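Local atomic coordinates of antiterminator Q protein (Enterobacteria phage SfI, PDB entry 6JNY), a protein that probably acts on the host RNA polymerase as a transcription antitermination factor, letting the enzyme read through terminators. Residues D71-I76 with L138-P143; K78-I83 with D131-A136; H13-G18 with V144-F149; E21-W26 with L65-V70. One frame throughout, in Å; residues are numbered along the deposited sequence.

Contact 1 of 4, residues D71-I76 with L138-P143; sequences DSVMYI and LFMIYP
V73 meets M140 and I141 through its CG1 branch, which stands anti to the backbone N (chi1 164°). This is apolar helix-helix packing in a largely helical core: the C-terminal part of helix 60-74, with I76 following, lies against the middle of the long helix 123-155. The backbones come nearest at V73 and I141, whose CA atoms are 6.4 Å apart. CG1 of V73 rests 3.7 Å from CB of M140 and 3.9 Å from CG1 of I141, so one methyl touches two successive residues of the long helix.

The M74 chain is bent at both chi2 and chi3 and crosses I141 at about a right angle; its SD lies 4.1 Å from CD1 of I141, and its CG is equally close to that methyl. M74 also packs on A80 and F81, which brings helix 78-90 into the same apolar cluster, and V73 has a further neighbour in V144, one turn along helix 123-155 from M140. Further along the chain, the exposed I76 and the partly exposed M140 reach toward each other, tip to tip. A bend at chi3 of M140 (66°) turns its CE toward segment 71-76, where it lies 3.7 Å from the carbonyl O of V73 and 3.8 Å from CD1 of I76.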
# COMPACT_ATOMS: atom_id res chain seq x y z
N ASP A 71 9.07 -2.94 -0.67
CA ASP A 71 9.22 -3.69 -1.91
C ASP A 71 9.36 -5.17 -1.63
O ASP A 71 8.79 -6.00 -2.35
CB ASP A 71 10.42 -3.18 -2.71
CG ASP A 71 10.47 -3.78 -4.11
OD1 ASP A 71 9.73 -3.29 -4.99
OD2 ASP A 71 11.23 -4.74 -4.32
N SER A 72 10.12 -5.52 -0.59
CA SER A 72 10.38 -6.93 -0.28
C SER A 72 9.14 -7.65 0.24
O SER A 72 9.11 -8.88 0.25
CB SER A 72 11.50 -7.02 0.75
OG SER A 72 11.03 -6.70 2.04
N VAL A 73 8.15 -6.91 0.72
CA VAL A 73 6.91 -7.48 1.20
C VAL A 73 5.83 -7.47 0.12
O VAL A 73 5.11 -8.46 -0.06
CB VAL A 73 6.44 -6.73 2.46
CG1 VAL A 73 4.98 -7.02 2.78
CG2 VAL A 73 7.35 -7.07 3.66
N MET A 74 5.70 -6.36 -0.61
CA MET A 74 4.57 -6.12 -1.48
C MET A 74 4.78 -6.56 -2.92
O MET A 74 3.83 -6.49 -3.72
CB MET A 74 4.21 -4.63 -1.48
CG MET A 74 3.84 -4.07 -0.11
SD MET A 74 2.41 -4.90 0.61
CE MET A 74 1.18 -4.67 -0.68
N TYR A 75 6.00 -6.97 -3.30
CA TYR A 75 6.22 -7.37 -4.69
C TYR A 75 5.33 -8.53 -5.09
O TYR A 75 5.08 -8.71 -6.28
CB TYR A 75 7.70 -7.73 -4.93
CG TYR A 75 8.05 -9.13 -4.44
CD1 TYR A 75 8.45 -9.35 -3.13
CD2 TYR A 75 7.97 -10.23 -5.30
CE1 TYR A 75 8.76 -10.62 -2.68
CE2 TYR A 75 8.27 -11.50 -4.85
CZ TYR A 75 8.67 -11.69 -3.54
OH TYR A 75 8.97 -12.96 -3.10
N ILE A 76 4.86 -9.31 -4.12
CA ILE A 76 4.06 -10.50 -4.42
C ILE A 76 2.69 -10.13 -5.00
O ILE A 76 2.09 -10.91 -5.73
CB ILE A 76 3.91 -11.38 -3.17
CG1 ILE A 76 3.21 -10.60 -2.05
CG2 ILE A 76 5.27 -11.86 -2.70
CD1 ILE A 76 2.42 -11.46 -1.07
N LEU A 138 -0.76 -3.36 5.50
CA LEU A 138 -0.11 -2.87 6.71
C LEU A 138 0.20 -4.01 7.66
O LEU A 138 1.24 -4.00 8.32
CB LEU A 138 -0.99 -1.82 7.40
CG LEU A 138 -0.70 -0.38 6.97
CD1 LEU A 138 -1.05 -0.11 5.52
CD2 LEU A 138 -1.41 0.57 7.91
N PHE A 139 -0.69 -4.99 7.74
CA PHE A 139 -0.42 -6.15 8.59
C PHE A 139 0.85 -6.87 8.15
O PHE A 139 1.65 -7.30 9.00
CB PHE A 139 -1.63 -7.08 8.56
CG PHE A 139 -1.50 -8.25 9.48
CD1 PHE A 139 -1.82 -8.13 10.82
CD2 PHE A 139 -1.01 -9.46 9.01
CE1 PHE A 139 -1.69 -9.21 11.68
CE2 PHE A 139 -0.87 -10.54 9.87
CZ PHE A 139 -1.21 -10.41 11.19
N MET A 140 1.04 -7.03 6.84
CA MET A 140 2.23 -7.70 6.31
C MET A 140 3.48 -6.86 6.53
O MET A 140 4.56 -7.39 6.81
CB MET A 140 2.07 -7.97 4.82
CG MET A 140 0.99 -8.96 4.44
SD MET A 140 0.50 -8.70 2.71
CE MET A 140 2.00 -9.15 1.86
N ILE A 141 3.35 -5.54 6.37
CA ILE A 141 4.51 -4.67 6.45
C ILE A 141 5.01 -4.52 7.89
O ILE A 141 6.22 -4.48 8.13
CB ILE A 141 4.21 -3.32 5.78
CG1 ILE A 141 4.08 -3.49 4.28
CG2 ILE A 141 5.31 -2.32 6.09
CD1 ILE A 141 3.38 -2.30 3.61
N TYR A 142 4.11 -4.44 8.86
CA TYR A 142 4.46 -4.06 10.23
C TYR A 142 5.62 -4.85 10.84
O TYR A 142 6.60 -4.24 11.28
CB TYR A 142 3.23 -4.10 11.17
CG TYR A 142 3.64 -3.92 12.61
CD1 TYR A 142 3.90 -2.66 13.12
CD2 TYR A 142 3.86 -5.02 13.44
CE1 TYR A 142 4.32 -2.47 14.42
CE2 TYR A 142 4.29 -4.84 14.74
CZ TYR A 142 4.51 -3.56 15.23
OH TYR A 142 4.93 -3.38 16.53
N PRO A 143 5.56 -6.19 10.91
CA PRO A 143 6.67 -6.89 11.58
C PRO A 143 7.98 -6.73 10.85
O PRO A 143 9.04 -6.72 11.49
CB PRO A 143 6.22 -8.35 11.58
CG PRO A 143 5.31 -8.46 10.41
CD PRO A 143 4.59 -7.14 10.34

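Contact 2 of 4, residues K78-I83 with D131-A136; sequences KKAFGI and DEILNA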
# COMPACT_ATOMS: atom_id res chain seq x y z
N LYS A 78 1.03 -7.11 -6.95
CA LYS A 78 1.20 -5.82 -7.61
C LYS A 78 -0.03 -4.93 -7.45
O LYS A 78 0.11 -3.71 -7.35
CB LYS A 78 1.53 -6.01 -9.09
CG LYS A 78 2.95 -6.48 -9.35
CD LYS A 78 3.16 -6.72 -10.84
CE LYS A 78 4.59 -7.15 -11.14
NZ LYS A 78 5.58 -6.06 -10.87
N LYS A 79 -1.23 -5.53 -7.44
CA LYS A 79 -2.45 -4.75 -7.25
C LYS A 79 -2.43 -4.04 -5.90
O LYS A 79 -2.67 -2.83 -5.82
CB LYS A 79 -3.66 -5.68 -7.35
CG LYS A 79 -5.02 -4.98 -7.29
CD LYS A 79 -6.13 -6.03 -7.22
CE LYS A 79 -7.50 -5.40 -7.17
NZ LYS A 79 -8.58 -6.41 -6.89
N ALA A 80 -2.13 -4.78 -4.83
CA ALA A 80 -2.07 -4.19 -3.50
C ALA A 80 -0.94 -3.17 -3.41
O ALA A 80 -1.10 -2.12 -2.77
CB ALA A 80 -1.90 -5.28 -2.45
N PHE A 81 0.21 -3.47 -4.02
CA PHE A 81 1.31 -2.52 -4.04
C PHE A 81 0.87 -1.19 -4.65
O PHE A 81 1.13 -0.13 -4.09
CB PHE A 81 2.47 -3.14 -4.83
CG PHE A 81 3.86 -2.65 -4.46
CD1 PHE A 81 4.07 -1.44 -3.80
CD2 PHE A 81 4.97 -3.41 -4.79
CE1 PHE A 81 5.36 -1.02 -3.48
CE2 PHE A 81 6.27 -3.00 -4.48
CZ PHE A 81 6.46 -1.80 -3.83
N GLY A 82 0.15 -1.25 -5.77
CA GLY A 82 -0.31 -0.02 -6.40
C GLY A 82 -1.28 0.75 -5.53
O GLY A 82 -1.22 1.98 -5.45
N ILE A 83 -2.18 0.03 -4.84
CA ILE A 83 -3.13 0.70 -3.96
C ILE A 83 -2.42 1.36 -2.80
O ILE A 83 -2.75 2.48 -2.40
CB ILE A 83 -4.21 -0.30 -3.51
CG1 ILE A 83 -5.19 -0.57 -4.65
CG2 ILE A 83 -4.94 0.19 -2.27
CD1 ILE A 83 -6.05 -1.78 -4.45
N ASP A 131 -10.34 -1.02 1.40
CA ASP A 131 -10.03 -0.95 2.82
C ASP A 131 -9.35 -2.23 3.30
O ASP A 131 -8.37 -2.18 4.05
CB ASP A 131 -11.33 -0.71 3.60
CG ASP A 131 -11.65 0.76 3.75
OD1 ASP A 131 -11.51 1.51 2.76
OD2 ASP A 131 -12.02 1.17 4.87
N GLU A 132 -9.84 -3.39 2.84
CA GLU A 132 -9.27 -4.66 3.27
C GLU A 132 -7.86 -4.84 2.72
O GLU A 132 -6.98 -5.37 3.41
CB GLU A 132 -10.16 -5.81 2.82
CG GLU A 132 -11.41 -6.00 3.65
CD GLU A 132 -12.40 -6.96 3.00
OE1 GLU A 132 -12.05 -7.55 1.95
OE2 GLU A 132 -13.51 -7.12 3.54
N ILE A 133 -7.64 -4.43 1.47
CA ILE A 133 -6.32 -4.54 0.88
C ILE A 133 -5.31 -3.67 1.62
O ILE A 133 -4.19 -4.10 1.93
CB ILE A 133 -6.39 -4.22 -0.63
CG1 ILE A 133 -7.11 -5.35 -1.38
CG2 ILE A 133 -4.99 -3.97 -1.21
CD1 ILE A 133 -7.57 -4.93 -2.77
N LEU A 134 -5.69 -2.43 1.94
CA LEU A 134 -4.78 -1.57 2.70
C LEU A 134 -4.49 -2.17 4.08
O LEU A 134 -3.33 -2.22 4.51
CB LEU A 134 -5.35 -0.15 2.81
CG LEU A 134 -5.23 0.68 1.54
CD1 LEU A 134 -6.14 1.91 1.64
CD2 LEU A 134 -3.79 1.09 1.32
N ASN A 135 -5.53 -2.65 4.76
CA ASN A 135 -5.34 -3.25 6.08
C ASN A 135 -4.43 -4.46 6.00
O ASN A 135 -3.52 -4.60 6.81
CB ASN A 135 -6.69 -3.62 6.67
CG ASN A 135 -6.56 -4.22 8.05
OD1 ASN A 135 -6.48 -5.44 8.21
ND2 ASN A 135 -6.50 -3.36 9.06
N ALA A 136 -4.64 -5.31 5.00
CA ALA A 136 -3.83 -6.51 4.88
C ALA A 136 -2.38 -6.16 4.57
O ALA A 136 -1.45 -6.81 5.07
CB ALA A 136 -4.41 -7.40 3.79
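Buried apolar packing of A80 and I83 on I133 and L134 joins the start of helix 78-90 to the long helix 123-155, near the centre of the chain. I133 is the residue on which A80 and I83 both close. The two segments run almost perpendicular, their axes crossing at -92° with a closest approach of 9.6 Å, and a crossing this steep confines the contact to a small patch of aliphatic side chains. At that patch the small side chain of A80 lets the backbones draw together: its CA is 6.1 Å from that of I133, and its CB meets CG2 of I133 at 3.6 Å. The same CG2 lies 3.7 Å from CA of A80, so the branch reaches down to the backbone of the opposite helix.

In I133 it is CG2 that stands anti to the backbone N, leaving CG1 beside that nitrogen (chi1 -71°); chi2, near anti at 163°, then extends CD1 to a second partner. There the methyl ends of I83 and I133 touch, CD1 to CD1 at 3.9 Å, with the two side chains crossing at about a right angle. I83 divides its branches between two neighbours on the long helix, for its CG2 rests 3.9 Å from CG of L134. K79 skirts the margin with its aliphatic chain, and its NZ is hydrogen-bonded to OH of Y101.

Helix 94-103 flanks this junction, with I97 against I83 and Y101 against I133, while M74 of helix 60-74 packs on A80.

Contact 3 of 4, residues H13-G18 with V144-F149; sequences HEWLNG and VLDSAF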
# COMPACT_ATOMS: atom_id res chain seq x y z
N HIS A 13 -0.91 0.30 14.37
CA HIS A 13 -1.39 0.98 13.18
C HIS A 13 -0.98 2.44 13.18
O HIS A 13 -0.51 2.96 12.15
CB HIS A 13 -2.91 0.87 13.07
CG HIS A 13 -3.47 1.60 11.89
ND1 HIS A 13 -3.87 2.92 11.95
CD2 HIS A 13 -3.65 1.21 10.61
CE1 HIS A 13 -4.29 3.30 10.76
NE2 HIS A 13 -4.18 2.28 9.93
N GLU A 14 -1.13 3.14 14.30
CA GLU A 14 -0.75 4.55 14.33
C GLU A 14 0.74 4.72 14.01
O GLU A 14 1.12 5.62 13.24
CB GLU A 14 -1.06 5.17 15.69
CG GLU A 14 -2.53 5.27 16.02
CD GLU A 14 -2.78 5.63 17.47
OE1 GLU A 14 -1.81 6.00 18.17
OE2 GLU A 14 -3.94 5.54 17.93
N TRP A 15 1.58 3.85 14.57
CA TRP A 15 3.01 3.90 14.33
C TRP A 15 3.33 3.65 12.87
O TRP A 15 4.05 4.43 12.23
CB TRP A 15 3.67 2.84 15.22
CG TRP A 15 5.15 2.73 15.09
CD1 TRP A 15 6.08 3.48 15.74
CD2 TRP A 15 5.87 1.82 14.25
NE1 TRP A 15 7.34 3.10 15.36
CE2 TRP A 15 7.25 2.08 14.44
CE3 TRP A 15 5.50 0.83 13.35
CZ2 TRP A 15 8.24 1.36 13.78
CZ3 TRP A 15 6.49 0.11 12.69
CH2 TRP A 15 7.85 0.37 12.92
N LEU A 16 2.80 2.56 12.31
CA LEU A 16 3.14 2.21 10.94
C LEU A 16 2.54 3.20 9.95
O LEU A 16 3.21 3.59 8.99
CB LEU A 16 2.69 0.78 10.61
CG LEU A 16 2.92 0.36 9.16
CD1 LEU A 16 4.40 0.49 8.78
CD2 LEU A 16 2.42 -1.04 8.94
N ASN A 17 1.29 3.60 10.15
CA ASN A 17 0.68 4.58 9.27
C ASN A 17 1.49 5.87 9.26
O ASN A 17 1.66 6.49 8.20
CB ASN A 17 -0.75 4.86 9.71
CG ASN A 17 -1.42 5.91 8.86
OD1 ASN A 17 -1.82 5.63 7.73
ND2 ASN A 17 -1.51 7.12 9.38
N GLY A 18 2.00 6.29 10.42
CA GLY A 18 2.81 7.48 10.46
C GLY A 18 4.06 7.35 9.61
O GLY A 18 4.39 8.24 8.82
N VAL A 144 7.95 -6.59 9.53
CA VAL A 144 9.17 -6.44 8.76
C VAL A 144 9.78 -5.07 8.99
O VAL A 144 11.01 -4.93 9.06
CB VAL A 144 8.92 -6.72 7.28
CG1 VAL A 144 10.22 -6.71 6.50
CG2 VAL A 144 8.22 -8.07 7.12
N LEU A 145 8.96 -4.02 9.05
CA LEU A 145 9.51 -2.69 9.29
C LEU A 145 9.98 -2.55 10.73
O LEU A 145 11.03 -1.94 10.98
CB LEU A 145 8.47 -1.62 8.97
CG LEU A 145 9.06 -0.20 9.05
CD1 LEU A 145 10.21 -0.03 8.06
CD2 LEU A 145 8.02 0.91 8.86
N ASP A 146 9.21 -3.08 11.68
CA ASP A 146 9.65 -3.05 13.07
C ASP A 146 11.00 -3.75 13.22
O ASP A 146 11.90 -3.24 13.88
CB ASP A 146 8.62 -3.72 13.98
CG ASP A 146 9.00 -3.66 15.44
OD1 ASP A 146 9.37 -2.57 15.93
OD2 ASP A 146 8.92 -4.71 16.11
N SER A 147 11.15 -4.91 12.58
CA SER A 147 12.42 -5.62 12.68
C SER A 147 13.51 -4.91 11.90
O SER A 147 14.69 -5.00 12.26
CB SER A 147 12.26 -7.06 12.22
OG SER A 147 12.28 -7.14 10.82
N ALA A 148 13.16 -4.19 10.83
CA ALA A 148 14.18 -3.48 10.06
C ALA A 148 14.81 -2.37 10.88
O ALA A 148 16.03 -2.18 10.86
CB ALA A 148 13.61 -2.92 8.76
N PHE A 149 13.99 -1.59 11.60
CA PHE A 149 14.54 -0.55 12.46
C PHE A 149 15.35 -1.15 13.60
O PHE A 149 16.41 -0.63 13.96
CB PHE A 149 13.41 0.30 13.02
CG PHE A 149 12.87 1.35 12.08
CD1 PHE A 149 13.71 2.23 11.43
CD2 PHE A 149 11.51 1.44 11.86
CE1 PHE A 149 13.19 3.20 10.58
CE2 PHE A 149 10.99 2.40 11.02
CZ PHE A 149 11.83 3.27 10.38
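W15 and L16 face L145 and F149 across two helical segments whose directions differ by 74° and whose axes approach to 11.6 Å, the signed crossing angle being positive. The nearest CA atoms, those of L16 and L145, are 8.2 Å apart, a wide spacing that the large side chains bridge.

W15 holds CG anti to the backbone N (chi1 179°), and the six-membered part of its indole makes the contact. CH2 lies 3.9 Å from CA of D146 and 4.1 Å from CG of L145, so the far end of the ring sits against the helix backbone as well as a side chain. CZ2 meets CD2 of F149 at 3.8 Å; the tryptophan and phenylalanine side chains slide past each other in opposite directions. Deeper in, the buried L16 and L145 touch through single methyls, CD1 of L16 being 3.6 Å from CD2 of L145.

W19, one turn further along helix 10-28, extends the aromatic group: its ring meets that of W15 edge-to-face and also packs against F149. The carboxylate of D146 turns to its own helix and forms a salt bridge with K150. Within the second segment, OG of S147 bonds back to O of V144, approaching from above the carbonyl plane, and shares that acceptor with the N of A148.

The arrangement is a steeply crossed helix-helix contact, made by aromatic and leucine side chains, that joins the N-terminal helix 10-28 to the C-terminal helix 123-155 in a largely helical fold.

Contact 4 of 4, residues E21-W26 with L65-V70; sequences ELWGAW and LISQVV
W23 spreads its indole over I66 and hydrogen-bonds to S67, both on the facing turn of segment 65-70, within helix 60-74. With CG anti to the backbone N (chi1 161°), the ring is carried across to the other helix, and CG2 of I66 lies over its five-membered part in a CH-pi contact, 3.6 Å from the centroid. The fit is close, the same methyl being 3.4 Å from CG of W23. At the rim of the ring, NE1 donates to OG of S67 at 2.9 Å, with the hydroxyl oxygen lying in the ring plane and an N-H...O angle of 147°. The far end of the indole meets V70 tip to tip, CH2 to CG1 at 3.9 Å.

Here helices 10-28 and 60-74 of the helical core cross at -99° with their axes 10.4 Å apart, and every residue that touches is buried. The buried OG of S67 has two partners, since it is also hydrogen-bonded to O of G63, one turn earlier in its own helix.

One turn after W23, W26 comes to the same serine from another direction: its CZ3 edge lies 3.5 Å from OG of S67, near the plane of the ring. The indole N-H of W26 is used differently from that of W23, because NE1 bonds to OD1 of D60, at the start of helix 60-74.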
# COMPACT_ATOMS: atom_id res chain seq x y z
N GLU A 21 3.16 7.41 5.90
CA GLU A 21 2.89 8.77 5.42
C GLU A 21 4.19 9.52 5.14
O GLU A 21 4.30 10.22 4.11
CB GLU A 21 2.03 9.52 6.45
CG GLU A 21 0.55 9.12 6.44
CD GLU A 21 -0.26 9.76 7.58
OE1 GLU A 21 0.33 10.48 8.40
OE2 GLU A 21 -1.48 9.52 7.65
N LEU A 22 5.17 9.42 6.03
CA LEU A 22 6.46 10.08 5.81
C LEU A 22 7.16 9.49 4.61
O LEU A 22 7.72 10.23 3.78
CB LEU A 22 7.34 9.96 7.05
CG LEU A 22 6.92 10.77 8.27
CD1 LEU A 22 7.73 10.34 9.48
CD2 LEU A 22 7.09 12.27 7.99
N TRP A 23 7.14 8.16 4.49
CA TRP A 23 7.78 7.49 3.36
C TRP A 23 7.07 7.81 2.06
O TRP A 23 7.71 8.03 1.02
CB TRP A 23 7.77 5.98 3.62
CG TRP A 23 7.97 5.12 2.40
CD1 TRP A 23 9.17 4.81 1.80
CD2 TRP A 23 6.96 4.43 1.66
NE1 TRP A 23 8.95 3.99 0.71
CE2 TRP A 23 7.61 3.73 0.61
CE3 TRP A 23 5.57 4.33 1.78
CZ2 TRP A 23 6.90 2.96 -0.31
CZ3 TRP A 23 4.87 3.57 0.85
CH2 TRP A 23 5.54 2.88 -0.17
N GLY A 24 5.74 7.87 2.10
CA GLY A 24 5.00 8.13 0.89
C GLY A 24 5.32 9.51 0.33
O GLY A 24 5.47 9.67 -0.88
N ALA A 25 5.46 10.50 1.21
CA ALA A 25 5.81 11.84 0.75
C ALA A 25 7.23 11.87 0.20
O ALA A 25 7.51 12.55 -0.80
CB ALA A 25 5.65 12.82 1.91
N TRP A 26 8.13 11.12 0.83
CA TRP A 26 9.51 11.02 0.34
C TRP A 26 9.55 10.37 -1.04
O TRP A 26 10.23 10.86 -1.95
CB TRP A 26 10.33 10.24 1.36
CG TRP A 26 11.77 10.09 1.06
CD1 TRP A 26 12.76 10.99 1.31
CD2 TRP A 26 12.40 8.95 0.46
NE1 TRP A 26 13.97 10.48 0.90
CE2 TRP A 26 13.77 9.23 0.37
CE3 TRP A 26 11.92 7.72 -0.01
CZ2 TRP A 26 14.69 8.33 -0.17
CZ3 TRP A 26 12.83 6.83 -0.55
CH2 TRP A 26 14.20 7.13 -0.62
N LEU A 65 15.36 2.62 3.75
CA LEU A 65 15.07 1.44 4.56
C LEU A 65 13.61 1.04 4.40
O LEU A 65 13.30 -0.15 4.21
CB LEU A 65 15.39 1.73 6.03
CG LEU A 65 15.16 0.62 7.07
CD1 LEU A 65 16.13 0.76 8.21
CD2 LEU A 65 13.73 0.61 7.62
N ILE A 66 12.70 2.01 4.49
CA ILE A 66 11.28 1.68 4.36
C ILE A 66 10.97 1.16 2.97
O ILE A 66 10.16 0.24 2.80
CB ILE A 66 10.40 2.88 4.75
CG1 ILE A 66 10.62 3.25 6.21
CG2 ILE A 66 8.90 2.56 4.48
CD1 ILE A 66 10.12 4.65 6.57
N SER A 67 11.58 1.76 1.94
CA SER A 67 11.31 1.33 0.57
C SER A 67 11.75 -0.12 0.36
O SER A 67 11.05 -0.89 -0.32
CB SER A 67 12.07 2.23 -0.41
OG SER A 67 11.63 3.57 -0.35
N GLN A 68 12.91 -0.48 0.90
CA GLN A 68 13.39 -1.86 0.79
C GLN A 68 12.44 -2.80 1.52
O GLN A 68 12.15 -3.90 1.02
CB GLN A 68 14.79 -1.96 1.38
CG GLN A 68 15.87 -1.23 0.60
CD GLN A 68 17.27 -1.61 1.05
OE1 GLN A 68 18.24 -1.40 0.32
NE2 GLN A 68 17.37 -2.18 2.25
N VAL A 69 11.94 -2.39 2.68
CA VAL A 69 10.96 -3.21 3.40
C VAL A 69 9.70 -3.38 2.57
O VAL A 69 9.21 -4.50 2.36
CB VAL A 69 10.67 -2.61 4.78
CG1 VAL A 69 9.43 -3.22 5.39
CG2 VAL A 69 11.87 -2.78 5.68
N VAL A 70 9.14 -2.27 2.08
CA VAL A 70 7.87 -2.34 1.38
C VAL A 70 8.00 -3.16 0.10
O VAL A 70 7.15 -4.00 -0.20
CB VAL A 70 7.33 -0.93 1.11
CG1 VAL A 70 6.14 -0.99 0.17
CG2 VAL A 70 6.95 -0.27 2.41

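How the contacts relate
Helix 123-155 is the common element of contacts 1, 2 and 3, meeting, along its length, helices 78-90, 60-74 and 10-28, while contact 4 joins two of those partners directly. Contacts 1 and 2, with centres about 10 Å apart, touch where CE of M74 lies 3.6 Å from CB of A80. Contact 1 also touches contact 4, with CD1 of I141 4.3 Å from CG2 of V70. Contact 3 meets contact 4 through A148, whose CB is 3.5 Å from CG2 of V69, and meets contact 1 through L16, W15 and V144. Contacts 2 and 4 are about 15 Å apart between centres, yet F81 CE1 reaches V70 CG1 at 3.7 Å. Contacts 2 and 3, about 17 Å apart between centres, do not touch.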